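Local coordinates for hypothetical membrane protein (Corynebacterium glutamicum, PDB 6JSC), which binds heme through its C-terminal HtaA domain, the part present here, and probably passes it along the heme uptake machinery of the bacterium, at residues Gly59-Pro64 and Ile85-Asn90. The protein carries 1 engineered substitution. Sequence-based numbering, arbitrary orientation.
Sequences GSINFP and ISFNGN. With NA (sodium ion), chain D.
An antiparallel strand pair of the HtaA domain, bearing a sodium site on one face and core side chains on the other, is formed by Gly59-Asn62 and Ile85-Asn88, whose axes run at 170°. Ser60 and Ser86 make the non-hydrogen-bonded pair between two hydrogen-bonded ones, Gly59 with Phe87 and Ile61 with Ile85. Each of these two pairs closes with two reciprocal N-H...O hydrogen bonds; the shortest of the four is Ile61 N to Ile85 O at 2.8 Å, with 162° at the hydrogen. Because both serines project to the same face, they can share the metal: Ser60 OG lies 2.5 Å and Ser86 OG 2.4 Å from the sodium ion. Ser60 OG also hydrogen-bonds to Glu84. Gly59 O binds the ion too, although it also accepts the hydrogen bond from Phe87 N, and three waters bring the ligands to six. On the opposite face, Ile61 touches Val52 and Phe161, Ile85 touches Phe161, and Phe87 touches Val52 and Phe120, all within the core. The CD1 methyl of Ile61 meets the edge of the Phe87 ring, 4.3 Å from CE1. With chi1 at 62°, that ring folds back over glycine, bringing Gly59 CA 4.0 Å from its centroid in a CH-pi contact and Gly59 N 3.5 Å above its plane.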
ATOM      1  N   GLY A  59       5.999  -6.538 -13.464  1.00 13.48           N
ATOM      2  CA  GLY A  59       6.569  -7.152 -12.278  1.00 13.75           C
ATOM      3  C   GLY A  59       5.644  -7.097 -11.083  1.00 12.37           C
ATOM      4  O   GLY A  59       4.550  -6.521 -11.124  1.00 13.19           O
ATOM      5  N   SER A  60       6.108  -7.733 -10.006  1.00 11.91           N
ATOM      6  CA  SER A  60       5.464  -7.672  -8.703  1.00 13.35           C
ATOM      7  C   SER A  60       6.556  -7.546  -7.658  1.00 12.64           C
ATOM      8  O   SER A  60       7.518  -8.323  -7.677  1.00 13.75           O
ATOM      9  CB  SER A  60       4.635  -8.931  -8.417  1.00 17.43           C
ATOM     10  OG  SER A  60       3.298  -8.779  -8.866  1.00 21.16           O
ATOM     11  N   ILE A  61       6.405  -6.565  -6.767  1.00 11.58           N
ATOM     12  CA  ILE A  61       7.344  -6.298  -5.675  1.00 12.65           C
ATOM     13  C   ILE A  61       6.568  -6.547  -4.382  1.00 11.94           C
ATOM     14  O   ILE A  61       5.580  -5.853  -4.113  1.00 11.07           O
ATOM     15  CB  ILE A  61       7.846  -4.844  -5.702  1.00 13.67           C
ATOM     16  CG1 ILE A  61       8.150  -4.341  -7.127  1.00 17.12           C
ATOM     17  CG2 ILE A  61       9.039  -4.688  -4.768  1.00 15.89           C
ATOM     18  CD1 ILE A  61       9.348  -4.974  -7.787  1.00 17.59           C
ATOM     19  N   ASN A  62       7.003  -7.523  -3.586  1.00 13.40           N
ATOM     20  CA  ASN A  62       6.219  -7.997  -2.447  1.00 13.95           C
ATOM     21  C   ASN A  62       6.859  -7.588  -1.130  1.00 12.70           C
ATOM     22  O   ASN A  62       8.073  -7.735  -0.953  1.00 15.53           O
ATOM     23  CB  ASN A  62       6.076  -9.515  -2.499  1.00 16.18           C
ATOM     24  CG  ASN A  62       5.074  -9.948  -3.543  1.00 23.60           C
ATOM     25  OD1 ASN A  62       5.419 -10.164  -4.703  1.00 30.77           O
ATOM     26  ND2 ASN A  62       3.817 -10.050  -3.139  1.00 22.67           N
ATOM     27  N   PHE A  63       6.041  -7.086  -0.205  1.00 10.63           N
ATOM     28  CA  PHE A  63       6.523  -6.683   1.104  1.00 10.91           C
ATOM     29  C   PHE A  63       5.774  -7.419   2.211  1.00 10.51           C
ATOM     30  O   PHE A  63       4.576  -7.705   2.075  1.00 11.94           O
ATOM     31  CB  PHE A  63       6.345  -5.174   1.287  1.00  9.70           C
ATOM     32  CG  PHE A  63       7.100  -4.363   0.280  1.00  9.92           C
ATOM     33  CD1 PHE A  63       8.422  -4.003   0.523  1.00 10.55           C
ATOM     34  CD2 PHE A  63       6.506  -3.970  -0.917  1.00  9.78           C
ATOM     35  CE1 PHE A  63       9.139  -3.272  -0.407  1.00  9.61           C
ATOM     36  CE2 PHE A  63       7.220  -3.229  -1.859  1.00 10.35           C
ATOM     37  CZ  PHE A  63       8.544  -2.875  -1.596  1.00  9.37           C
ATOM     38  N   PRO A  64       6.449  -7.747   3.306  1.00  9.72           N
ATOM     39  CA  PRO A  64       5.749  -8.232   4.496  1.00  9.62           C
ATOM     40  C   PRO A  64       5.339  -7.057   5.368  1.00  9.25           C
ATOM     41  O   PRO A  64       5.610  -5.905   5.019  1.00 10.66           O
ATOM     42  CB  PRO A  64       6.832  -9.050   5.197  1.00 10.49           C
ATOM     43  CG  PRO A  64       8.064  -8.170   4.980  1.00 11.32           C
ATOM     44  CD  PRO A  64       7.893  -7.582   3.561  1.00 10.09           C
ATOM     45  N   ILE A  85       3.276  -4.188  -4.858  1.00  9.88           N
ATOM     46  CA  ILE A  85       3.220  -3.291  -6.005  1.00 11.08           C
ATOM     47  C   ILE A  85       3.330  -4.153  -7.253  1.00  9.96           C
ATOM     48  O   ILE A  85       4.370  -4.776  -7.503  1.00 11.96           O
ATOM     49  CB  ILE A  85       4.352  -2.259  -5.961  1.00 11.53           C
ATOM     50  CG1 ILE A  85       4.228  -1.371  -4.723  1.00 12.51           C
ATOM     51  CG2 ILE A  85       4.336  -1.418  -7.240  1.00 13.33           C
ATOM     52  CD1 ILE A  85       5.476  -0.527  -4.457  1.00 12.40           C
ATOM     53  N   SER A  86       2.250  -4.212  -8.033  1.00 10.96           N
ATOM     54  CA  SER A  86       2.219  -4.938  -9.292  1.00 12.61           C
ATOM     55  C   SER A  86       2.109  -3.919 -10.420  1.00 14.60           C
ATOM     56  O   SER A  86       1.370  -2.937 -10.302  1.00 15.21           O
ATOM     57  CB  SER A  86       1.013  -5.880  -9.298  1.00 15.11           C
ATOM     58  OG  SER A  86       0.959  -6.675 -10.467  1.00 17.71           O
ATOM     59  N   PHE A  87       2.860  -4.128 -11.503  1.00 13.15           N
ATOM     60  CA  PHE A  87       2.877  -3.156 -12.586  1.00 16.06           C
ATOM     61  C   PHE A  87       2.950  -3.858 -13.931  1.00 14.76           C
ATOM     62  O   PHE A  87       3.488  -4.962 -14.057  1.00 14.41           O
ATOM     63  CB  PHE A  87       3.986  -2.088 -12.444  1.00 16.34           C
ATOM     64  CG  PHE A  87       5.391  -2.635 -12.451  1.00 14.75           C
ATOM     65  CD1 PHE A  87       6.006  -3.026 -11.266  1.00 15.33           C
ATOM     66  CD2 PHE A  87       6.105  -2.736 -13.631  1.00 15.66           C
ATOM     67  CE1 PHE A  87       7.301  -3.514 -11.275  1.00 18.88           C
ATOM     68  CE2 PHE A  87       7.393  -3.229 -13.644  1.00 17.43           C
ATOM     69  CZ  PHE A  87       7.995  -3.608 -12.466  1.00 16.95           C
ATOM     70  N   ASN A  88       2.387  -3.193 -14.940  1.00 17.86           N
ATOM     71  CA  ASN A  88       2.421  -3.650 -16.328  1.00 18.55           C
ATOM     72  C   ASN A  88       2.527  -2.371 -17.149  1.00 19.56           C
ATOM     73  O   ASN A  88       1.534  -1.659 -17.332  1.00 20.16           O
ATOM     74  CB  ASN A  88       1.164  -4.434 -16.686  1.00 21.14           C
ATOM     75  CG  ASN A  88       1.271  -5.142 -18.026  1.00 33.33           C
ATOM     76  OD1 ASN A  88       1.980  -4.698 -18.934  1.00 31.05           O
ATOM     77  ND2 ASN A  88       0.558  -6.254 -18.158  1.00 41.83           N
ATOM     78  N   GLY A  89       3.727  -2.082 -17.640  1.00 21.92           N
ATOM     79  CA  GLY A  89       3.940  -0.759 -18.192  1.00 26.52           C
ATOM     80  C   GLY A  89       3.707   0.278 -17.113  1.00 24.61           C
ATOM     81  O   GLY A  89       3.980   0.053 -15.928  1.00 24.03           O
ATOM     82  N   ASN A  90       3.135   1.409 -17.508  1.00 22.15           N
ATOM     83  CA  ASN A  90       3.008   2.551 -16.615  1.00 24.56           C
ATOM     84  C   ASN A  90       1.747   2.522 -15.763  1.00 22.86           C
ATOM     85  O   ASN A  90       1.390   3.547 -15.176  1.00 25.16           O
ATOM     86  CB  ASN A  90       3.092   3.855 -17.409  1.00 29.72           C
ATOM     87  CG  ASN A  90       4.413   4.000 -18.132  1.00 43.00           C
ATOM     88  OD1 ASN A  90       4.453   4.187 -19.348  1.00 48.81           O
ATOM     89  ND2 ASN A  90       5.508   3.899 -17.387  1.00 41.66           N
TER
HETATM   90 NA    NA D 202       2.569  -8.271 -11.163  1.00 22.08          NA
HETATM   91  O   HOH W   1       2.186  -7.560 -13.334  1.00 22.92           O
HETATM   92  O   HOH W   2       4.159  -9.805 -12.063  1.00 27.12           O
HETATM   93  O   HOH W   3       0.900  -9.962 -11.036  1.00 26.01           O